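Local coordinates for protein putative TIM-barrel metal-dependent hydrolase (Mycobacterium avium subsp. paratuberculosis S397, PDB 4DZI) that is probably a metal-dependent hydrolase of the amidohydrolase superfamily, binding two cadmium ions in the crystal at the site where such enzymes hold their catalytic metals, at residues Asp11-Tyr16 with Phe119-Phe124; His15-Leu20 with Pro98-Arg103. All blocks are in the same frame, centred on the assembly; numbering follows the deposited sequence.

In the fold
Contacts 1 and 2 begin on the same run of chain and share His15 and Tyr16; their centres lie about 10 Å apart. Contact 1 is the buried seam between two neighbouring parallel strands, 9-15 and 115-121, and it carries Asp13 and His15 to a cadmium ion that His230, Glu293 and Asp356 also bind. Contact 2 follows the chain outward into the loop after His15, where Tyr17 meets the turn leading into helix 103-113. Glu18 ties the two together: its carboxylate receives probable hydrogen bonds from the backbone of contact 1, Glu18 OE1 from Phe124 N at 2.8 Å and Glu18 OE2 from Thr123 N at 2.9 Å.

Contact 1. Residues Asp11-Tyr16 with Phe119-Phe124; sequences DVDNHY and FMLPTF. With CD (cadmium ion), chain Q.
Val12 lays CB and CG1 against the Phe119 ring, Val12 CB 3.5 Å from Phe119 CD2, while its CA stands over the same face in a CH-pi contact. The ring offers a flat face to the valine branch, and both are apolar where Ala389, Leu392 and Leu393 cover them. Beside them the strands pair in parallel: Phe119 N donates to Asp11 O, Asn14 N to Phe119 O, and Leu121 N to Asn14 O. This is the seam between the first two strands of an amidohydrolase TIM barrel; Asp13 and His15 correspond to the HxH motif of the superfamily, apparently with aspartate in the first position. Asp13 chelates the cadmium ion unevenly, OD1 at 2.2 Å and OD2 at 2.6 Å, while His15 NE2 binds it at 2.2 Å. Elsewhere on the imidazole, His15 ND1 makes two weak bonds, to Leu121 O and, at 2.8 Å, to Pro122 O near the ring plane; together they should limit the ring's rotation. Asp11 OD1 accepts from Asp13 N in an Asx turn, and its OD2 bonds to Ser355. Tyr16 CG sits between its backbone N and carbonyl carbon (chi1 44°), which lays the ring over Leu121 O; Met120 CE meets the edge, 3.6 Å from Tyr16 CD2. A water links Tyr16 OH to Met120 O, and Thr123 OG1 donates to Tyr16 O at 2.8 Å.

Contact 2. Residues His15-Leu20 with Pro98-Arg103; sequences HYYEPL and PEYQNR. With CD (cadmium ion), chain Q.
Tyr17 turns the edge of its ring toward the face of Tyr100 in an offset edge-to-face (T-shaped) pair, with centroids 5.3 Å apart and planes at 77°. The contact joins the loop that follows the first barrel strand to the 3-10 turn 98-100 just before helix 103-113. The CD2 edge of Tyr17 does the touching, reaching CD2 and CB of Tyr100. In both tyrosines CG lies anti to the carbonyl carbon, and the two side chains run alongside each other, pointing the same way, although their rings are turned steeply against each other. One backbone bond and one from a side-chain amide link the segments: Tyr17 N donates to Tyr100 O at 3.1 Å, and Gln101, long enough to reach across with an extended chain, sets its NE2 3.0 Å from Tyr17 O, arriving from above the carbonyl plane, 51° out of it. Tyrosine suits both places because the flat rings cover each other between loop and turn, packed against Ile65. Further out, Ile66 adds to Tyr17, and Pro68 and Pro358 touch Tyr100. Asn102 caps the helix behind the turn, and the turn itself is closed by Gln101 N donating to Pro98 O at 3.1 Å.

Contact 1. Residues Asp11-Tyr16 with Phe119-Phe124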
ATOM      1  N   ASP C  11      29.835   3.783  -0.677  1.00 12.24           N
ATOM      2  CA  ASP C  11      28.523   4.456  -0.815  1.00 13.73           C
ATOM      3  C   ASP C  11      27.674   3.642  -1.777  1.00 13.87           C
ATOM      4  O   ASP C  11      28.002   3.555  -2.977  1.00 12.99           O
ATOM      5  CB  ASP C  11      28.780   5.863  -1.379  1.00 11.81           C
ATOM      6  CG  ASP C  11      27.571   6.776  -1.263  1.00 15.73           C
ATOM      7  OD1 ASP C  11      26.446   6.245  -1.281  1.00 13.82           O
ATOM      8  OD2 ASP C  11      27.748   8.022  -1.174  1.00 14.61           O
ATOM      9  N   VAL C  12      26.583   3.024  -1.297  1.00 11.64           N
ATOM     10  CA  VAL C  12      25.811   2.144  -2.188  1.00 10.81           C
ATOM     11  C   VAL C  12      24.770   2.892  -3.034  1.00  9.08           C
ATOM     12  O   VAL C  12      24.032   2.278  -3.806  1.00 11.60           O
ATOM     13  CB  VAL C  12      25.136   0.972  -1.431  1.00 11.33           C
ATOM     14  CG1 VAL C  12      26.181   0.195  -0.577  1.00 12.58           C
ATOM     15  CG2 VAL C  12      23.973   1.448  -0.559  1.00 14.42           C
ATOM     16  N   ASP C  13      24.731   4.215  -2.916  1.00 12.00           N
ATOM     17  CA  ASP C  13      23.751   4.962  -3.718  1.00 10.89           C
ATOM     18  C   ASP C  13      24.383   6.226  -4.247  1.00  9.91           C
ATOM     19  O   ASP C  13      24.397   7.266  -3.577  1.00 13.01           O
ATOM     20  CB  ASP C  13      22.524   5.358  -2.893  1.00  9.17           C
ATOM     21  CG  ASP C  13      21.394   5.862  -3.752  1.00 12.06           C
ATOM     22  OD1 ASP C  13      21.573   5.996  -4.999  1.00 11.92           O
ATOM     23  OD2 ASP C  13      20.335   6.164  -3.153  1.00 13.53           O
ATOM     24  N   ASN C  14      24.878   6.114  -5.484  1.00 10.64           N
ATOM     25  CA  ASN C  14      25.347   7.297  -6.197  1.00 11.29           C
ATOM     26  C   ASN C  14      24.756   7.280  -7.593  1.00 10.42           C
ATOM     27  O   ASN C  14      24.333   6.250  -8.089  1.00 12.25           O
ATOM     28  CB  ASN C  14      26.889   7.292  -6.288  1.00 13.94           C
ATOM     29  CG  ASN C  14      27.569   8.193  -5.266  1.00 16.37           C
ATOM     30  OD1 ASN C  14      28.577   8.848  -5.591  1.00 16.82           O
ATOM     31  ND2 ASN C  14      27.109   8.167  -4.017  1.00 15.23           N
ATOM     32  N   HIS C  15      24.678   8.461  -8.215  1.00 12.20           N
ATOM     33  CA  HIS C  15      24.166   8.566  -9.590  1.00 10.43           C
ATOM     34  C   HIS C  15      25.081   9.269 -10.575  1.00 12.35           C
ATOM     35  O   HIS C  15      25.899  10.093 -10.188  1.00 12.44           O
ATOM     36  CB  HIS C  15      22.791   9.274  -9.577  1.00 11.13           C
ATOM     37  CG  HIS C  15      21.736   8.472  -8.877  1.00 11.86           C
ATOM     38  ND1 HIS C  15      21.055   7.504  -9.504  1.00 13.29           N
ATOM     39  CD2 HIS C  15      21.321   8.453  -7.546  1.00 13.74           C
ATOM     40  CE1 HIS C  15      20.219   6.899  -8.637  1.00  8.32           C
ATOM     41  NE2 HIS C  15      20.370   7.469  -7.443  1.00 11.27           N
ATOM     42  N   TYR C  16      24.931   8.904 -11.846  1.00 13.98           N
ATOM     43  CA  TYR C  16      25.359   9.731 -12.969  1.00 15.12           C
ATOM     44  C   TYR C  16      24.091  10.342 -13.580  1.00 19.44           C
ATOM     45  O   TYR C  16      22.954   9.930 -13.257  1.00 13.48           O
ATOM     46  CB  TYR C  16      26.101   8.886 -14.014  1.00 14.18           C
ATOM     47  CG  TYR C  16      25.414   7.591 -14.288  1.00 11.64           C
ATOM     48  CD1 TYR C  16      24.255   7.532 -15.083  1.00 11.93           C
ATOM     49  CD2 TYR C  16      25.886   6.396 -13.734  1.00 12.98           C
ATOM     50  CE1 TYR C  16      23.602   6.322 -15.303  1.00 14.83           C
ATOM     51  CE2 TYR C  16      25.227   5.179 -13.941  1.00 12.71           C
ATOM     52  CZ  TYR C  16      24.093   5.148 -14.737  1.00 14.22           C
ATOM     53  OH  TYR C  16      23.428   3.971 -14.950  1.00 16.45           O
ATOM     54  N   PHE C 119      28.528   2.806  -5.689  1.00 12.79           N
ATOM     55  CA  PHE C 119      27.633   2.087  -6.626  1.00 11.39           C
ATOM     56  C   PHE C 119      27.043   3.184  -7.505  1.00 12.82           C
ATOM     57  O   PHE C 119      26.491   4.137  -6.988  1.00 16.31           O
ATOM     58  CB  PHE C 119      26.508   1.359  -5.890  1.00 16.36           C
ATOM     59  CG  PHE C 119      26.960   0.208  -5.018  1.00 16.57           C
ATOM     60  CD1 PHE C 119      28.301  -0.022  -4.718  1.00 16.67           C
ATOM     61  CD2 PHE C 119      26.002  -0.628  -4.464  1.00 15.25           C
ATOM     62  CE1 PHE C 119      28.662  -1.097  -3.897  1.00 17.89           C
ATOM     63  CE2 PHE C 119      26.349  -1.690  -3.653  1.00 19.87           C
ATOM     64  CZ  PHE C 119      27.687  -1.934  -3.377  1.00 18.24           C
ATOM     65  N   MET C 120      27.201   3.072  -8.819  1.00 12.02           N
ATOM     66  CA  MET C 120      26.784   4.146  -9.739  1.00 14.71           C
ATOM     67  C   MET C 120      25.522   3.678 -10.458  1.00 10.51           C
ATOM     68  O   MET C 120      25.527   2.641 -11.147  1.00 12.64           O
ATOM     69  CB  MET C 120      27.890   4.478 -10.756  1.00 14.99           C
ATOM     70  CG  MET C 120      29.031   5.303 -10.158  1.00 18.83           C
ATOM     71  SD  MET C 120      28.566   6.989  -9.643  1.00 22.48           S
ATOM     72  CE  MET C 120      28.106   7.649 -11.227  1.00 25.28           C
ATOM     73  N   LEU C 121      24.432   4.421 -10.255  1.00 11.39           N
ATOM     74  CA  LEU C 121      23.095   3.946 -10.581  1.00 12.46           C
ATOM     75  C   LEU C 121      22.438   4.970 -11.503  1.00 13.16           C
ATOM     76  O   LEU C 121      22.792   6.135 -11.468  1.00 12.85           O
ATOM     77  CB  LEU C 121      22.263   3.803  -9.277  1.00  9.70           C
ATOM     78  CG  LEU C 121      22.992   3.010  -8.188  1.00 10.42           C
ATOM     79  CD1 LEU C 121      22.148   2.930  -6.934  1.00 15.00           C
ATOM     80  CD2 LEU C 121      23.284   1.588  -8.648  1.00 11.87           C
ATOM     81  N   PRO C 122      21.466   4.533 -12.321  1.00 10.49           N
ATOM     82  CA  PRO C 122      20.888   5.397 -13.326  1.00 12.17           C
ATOM     83  C   PRO C 122      19.966   6.459 -12.741  1.00 13.36           C
ATOM     84  O   PRO C 122      19.500   6.355 -11.589  1.00 12.05           O
ATOM     85  CB  PRO C 122      20.034   4.440 -14.199  1.00 12.97           C
ATOM     86  CG  PRO C 122      20.351   3.058 -13.743  1.00 12.32           C
ATOM     87  CD  PRO C 122      20.799   3.225 -12.298  1.00 12.17           C
ATOM     88  N   THR C 123      19.704   7.482 -13.553  1.00 11.22           N
ATOM     89  CA  THR C 123      18.712   8.492 -13.221  1.00 13.62           C
ATOM     90  C   THR C 123      17.563   8.358 -14.225  1.00 15.71           C
ATOM     91  O   THR C 123      16.503   7.802 -13.900  1.00 13.29           O
ATOM     92  CB  THR C 123      19.328   9.916 -13.159  1.00 12.22           C
ATOM     93  OG1 THR C 123      20.357   9.913 -12.144  1.00 13.01           O
ATOM     94  CG2 THR C 123      18.242  10.940 -12.779  1.00 14.41           C
ATOM     95  N   PHE C 124      17.780   8.817 -15.451  1.00 12.98           N
ATOM     96  CA  PHE C 124      16.804   8.579 -16.529  1.00 14.04           C
ATOM     97  C   PHE C 124      16.449   7.094 -16.705  1.00 14.42           C
ATOM     98  O   PHE C 124      15.305   6.763 -16.971  1.00 14.31           O
ATOM     99  CB  PHE C 124      17.375   9.153 -17.838  1.00 16.33           C
ATOM    100  CG  PHE C 124      16.497   8.953 -19.049  1.00 15.92           C
ATOM    101  CD1 PHE C 124      15.387   9.756 -19.273  1.00 28.25           C
ATOM    102  CD2 PHE C 124      16.804   7.963 -19.975  1.00 12.38           C
ATOM    103  CE1 PHE C 124      14.583   9.565 -20.389  1.00 25.12           C
ATOM    104  CE2 PHE C 124      16.014   7.786 -21.111  1.00 15.72           C
ATOM    105  CZ  PHE C 124      14.898   8.581 -21.315  1.00 17.12           C
TER
HETATM  106 CD    CD Q 502      19.559   6.790  -5.526  1.00 12.10          CD
HETATM  107  O   HOH W   1      23.965   1.998 -13.274  1.00 14.05           O

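Contact 2. Residues His15-Leu20 with Pro98-Arg103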
ATOM      1  N   HIS C  15      24.678   8.461  -8.215  1.00 12.20           N
ATOM      2  CA  HIS C  15      24.166   8.566  -9.590  1.00 10.43           C
ATOM      3  C   HIS C  15      25.081   9.269 -10.575  1.00 12.35           C
ATOM      4  O   HIS C  15      25.899  10.093 -10.188  1.00 12.44           O
ATOM      5  CB  HIS C  15      22.791   9.274  -9.577  1.00 11.13           C
ATOM      6  CG  HIS C  15      21.736   8.472  -8.877  1.00 11.86           C
ATOM      7  ND1 HIS C  15      21.055   7.504  -9.504  1.00 13.29           N
ATOM      8  CD2 HIS C  15      21.321   8.453  -7.546  1.00 13.74           C
ATOM      9  CE1 HIS C  15      20.219   6.899  -8.637  1.00  8.32           C
ATOM     10  NE2 HIS C  15      20.370   7.469  -7.443  1.00 11.27           N
ATOM     11  N   TYR C  16      24.931   8.904 -11.846  1.00 13.98           N
ATOM     12  CA  TYR C  16      25.359   9.731 -12.969  1.00 15.12           C
ATOM     13  C   TYR C  16      24.091  10.342 -13.580  1.00 19.44           C
ATOM     14  O   TYR C  16      22.954   9.930 -13.257  1.00 13.48           O
ATOM     15  CB  TYR C  16      26.101   8.886 -14.014  1.00 14.18           C
ATOM     16  CG  TYR C  16      25.414   7.591 -14.288  1.00 11.64           C
ATOM     17  CD1 TYR C  16      24.255   7.532 -15.083  1.00 11.93           C
ATOM     18  CD2 TYR C  16      25.886   6.396 -13.734  1.00 12.98           C
ATOM     19  CE1 TYR C  16      23.602   6.322 -15.303  1.00 14.83           C
ATOM     20  CE2 TYR C  16      25.227   5.179 -13.941  1.00 12.71           C
ATOM     21  CZ  TYR C  16      24.093   5.148 -14.737  1.00 14.22           C
ATOM     22  OH  TYR C  16      23.428   3.971 -14.950  1.00 16.45           O
ATOM     23  N   TYR C  17      24.273  11.324 -14.467  1.00 11.93           N
ATOM     24  CA  TYR C  17      23.164  11.826 -15.264  1.00 12.42           C
ATOM     25  C   TYR C  17      23.466  11.359 -16.684  1.00 13.10           C
ATOM     26  O   TYR C  17      24.540  11.649 -17.254  1.00 15.11           O
ATOM     27  CB  TYR C  17      23.088  13.342 -15.167  1.00 14.65           C
ATOM     28  CG  TYR C  17      22.600  13.824 -13.809  1.00 11.81           C
ATOM     29  CD1 TYR C  17      21.390  13.360 -13.290  1.00 14.41           C
ATOM     30  CD2 TYR C  17      23.348  14.683 -13.014  1.00 11.91           C
ATOM     31  CE1 TYR C  17      20.900  13.795 -12.066  1.00 13.68           C
ATOM     32  CE2 TYR C  17      22.889  15.099 -11.778  1.00 15.57           C
ATOM     33  CZ  TYR C  17      21.664  14.648 -11.295  1.00 12.85           C
ATOM     34  OH  TYR C  17      21.194  15.104 -10.078  1.00 15.17           O
ATOM     35  N   GLU C  18      22.561  10.601 -17.266  1.00 13.15           N
ATOM     36  CA  GLU C  18      22.817  10.034 -18.601  1.00 12.39           C
ATOM     37  C   GLU C  18      22.914  11.102 -19.666  1.00 14.12           C
ATOM     38  O   GLU C  18      22.147  12.039 -19.669  1.00 15.14           O
ATOM     39  CB  GLU C  18      21.705   9.086 -19.031  1.00 14.94           C
ATOM     40  CG  GLU C  18      21.532   7.830 -18.182  1.00 17.23           C
ATOM     41  CD  GLU C  18      20.673   8.020 -16.930  1.00 12.62           C
ATOM     42  OE1 GLU C  18      20.383   9.147 -16.480  1.00 14.47           O
ATOM     43  OE2 GLU C  18      20.241   6.984 -16.396  1.00 13.55           O
ATOM     44  N   PRO C  19      23.821  10.911 -20.617  1.00 15.73           N
ATOM     45  CA  PRO C  19      23.764  11.743 -21.821  1.00 20.32           C
ATOM     46  C   PRO C  19      22.548  11.371 -22.672  1.00 16.48           C
ATOM     47  O   PRO C  19      21.948  10.294 -22.500  1.00 14.97           O
ATOM     48  CB  PRO C  19      25.062  11.380 -22.545  1.00 23.32           C
ATOM     49  CG  PRO C  19      25.306   9.954 -22.140  1.00 21.10           C
ATOM     50  CD  PRO C  19      24.909   9.914 -20.676  1.00 15.84           C
ATOM     51  N   LEU C  20      22.170  12.260 -23.585  1.00 15.86           N
ATOM     52  CA  LEU C  20      20.966  12.026 -24.379  1.00 17.68           C
ATOM     53  C   LEU C  20      20.973  10.722 -25.174  1.00 15.67           C
ATOM     54  O   LEU C  20      19.922  10.236 -25.524  1.00 17.10           O
ATOM     55  CB  LEU C  20      20.740  13.203 -25.349  1.00 15.45           C
ATOM     56  CG  LEU C  20      20.319  14.505 -24.684  1.00 20.34           C
ATOM     57  CD1 LEU C  20      20.220  15.584 -25.756  1.00 26.45           C
ATOM     58  CD2 LEU C  20      18.971  14.382 -23.949  1.00 16.95           C
ATOM     59  N   PRO C  98      31.501  18.203 -14.418  1.00 13.95           N
ATOM     60  CA  PRO C  98      31.824  17.095 -15.273  1.00 18.88           C
ATOM     61  C   PRO C  98      31.763  15.752 -14.558  1.00 15.79           C
ATOM     62  O   PRO C  98      31.620  14.740 -15.223  1.00 15.00           O
ATOM     63  CB  PRO C  98      33.283  17.384 -15.710  1.00 24.35           C
ATOM     64  CG  PRO C  98      33.806  18.330 -14.701  1.00 22.57           C
ATOM     65  CD  PRO C  98      32.617  19.176 -14.320  1.00 17.91           C
ATOM     66  N   GLU C  99      31.884  15.753 -13.230  1.00 16.84           N
ATOM     67  CA  GLU C  99      31.884  14.503 -12.450  1.00 14.24           C
ATOM     68  C   GLU C  99      30.516  13.802 -12.530  1.00 14.95           C
ATOM     69  O   GLU C  99      30.391  12.611 -12.165  1.00 15.38           O
ATOM     70  CB  GLU C  99      32.273  14.768 -10.990  1.00 13.78           C
ATOM     71  CG  GLU C  99      31.286  15.602 -10.156  1.00 15.95           C
ATOM     72  CD  GLU C  99      31.445  17.108 -10.288  1.00 21.01           C
ATOM     73  OE1 GLU C  99      32.122  17.614 -11.229  1.00 18.26           O
ATOM     74  OE2 GLU C  99      30.889  17.802  -9.424  1.00 21.33           O
ATOM     75  N   TYR C 100      29.506  14.512 -13.040  1.00 16.17           N
ATOM     76  CA  TYR C 100      28.186  13.831 -13.201  1.00 14.56           C
ATOM     77  C   TYR C 100      28.135  12.901 -14.419  1.00 18.81           C
ATOM     78  O   TYR C 100      27.286  12.012 -14.537  1.00 13.73           O
ATOM     79  CB  TYR C 100      27.057  14.875 -13.321  1.00 13.54           C
ATOM     80  CG  TYR C 100      26.871  15.764 -12.137  1.00 13.31           C
ATOM     81  CD1 TYR C 100      27.504  15.509 -10.899  1.00 13.73           C
ATOM     82  CD2 TYR C 100      26.026  16.852 -12.212  1.00 14.16           C
ATOM     83  CE1 TYR C 100      27.349  16.357  -9.820  1.00 12.64           C
ATOM     84  CE2 TYR C 100      25.836  17.673 -11.130  1.00 14.97           C
ATOM     85  CZ  TYR C 100      26.488  17.431  -9.932  1.00 16.27           C
ATOM     86  OH  TYR C 100      26.290  18.276  -8.868  1.00 16.56           O
ATOM     87  N   GLN C 101      29.004  13.125 -15.389  1.00 13.04           N
ATOM     88  CA  GLN C 101      28.953  12.381 -16.618  1.00 13.66           C
ATOM     89  C   GLN C 101      30.300  11.825 -17.074  1.00 13.61           C
ATOM     90  O   GLN C 101      30.360  11.086 -18.060  1.00 18.79           O
ATOM     91  CB  GLN C 101      28.359  13.240 -17.747  1.00 13.21           C
ATOM     92  CG  GLN C 101      27.020  13.879 -17.372  1.00 15.17           C
ATOM     93  CD  GLN C 101      26.356  14.492 -18.596  1.00 23.02           C
ATOM     94  OE1 GLN C 101      26.929  15.395 -19.211  1.00 24.53           O
ATOM     95  NE2 GLN C 101      25.164  14.019 -18.958  1.00 15.81           N
ATOM     96  N   ASN C 102      31.354  12.151 -16.347  1.00 16.31           N
ATOM     97  CA  ASN C 102      32.722  11.731 -16.731  1.00 17.52           C
ATOM     98  C   ASN C 102      33.418  10.962 -15.614  1.00 12.32           C
ATOM     99  O   ASN C 102      33.554  11.485 -14.491  1.00 14.73           O
ATOM    100  CB  ASN C 102      33.557  12.983 -17.024  1.00 15.62           C
ATOM    101  CG  ASN C 102      34.971  12.659 -17.505  1.00 32.36           C
ATOM    102  OD1 ASN C 102      35.921  12.598 -16.721  1.00 25.54           O
ATOM    103  ND2 ASN C 102      35.113  12.469 -18.804  1.00 27.89           N
ATOM    104  N   ARG C 103      33.889   9.752 -15.924  1.00 13.95           N
ATOM    105  CA  ARG C 103      34.383   8.855 -14.895  1.00 15.58           C
ATOM    106  C   ARG C 103      35.648   9.421 -14.235  1.00 15.14           C
ATOM    107  O   ARG C 103      35.755   9.449 -13.013  1.00 16.33           O
ATOM    108  CB  ARG C 103      34.651   7.463 -15.475  1.00 12.28           C
ATOM    109  CG  ARG C 103      34.850   6.378 -14.408  1.00 13.47           C
ATOM    110  CD  ARG C 103      35.383   5.104 -15.028  1.00 17.04           C
ATOM    111  NE  ARG C 103      35.346   3.993 -14.069  1.00 20.57           N
ATOM    112  CZ  ARG C 103      36.292   3.770 -13.152  1.00 18.21           C
ATOM    113  NH1 ARG C 103      37.347   4.577 -13.088  1.00 17.78           N
ATOM    114  NH2 ARG C 103      36.171   2.755 -12.303  1.00 16.06           N
TER
HETATM  115 CD    CD Q 502      19.559   6.790  -5.526  1.00 12.10          CD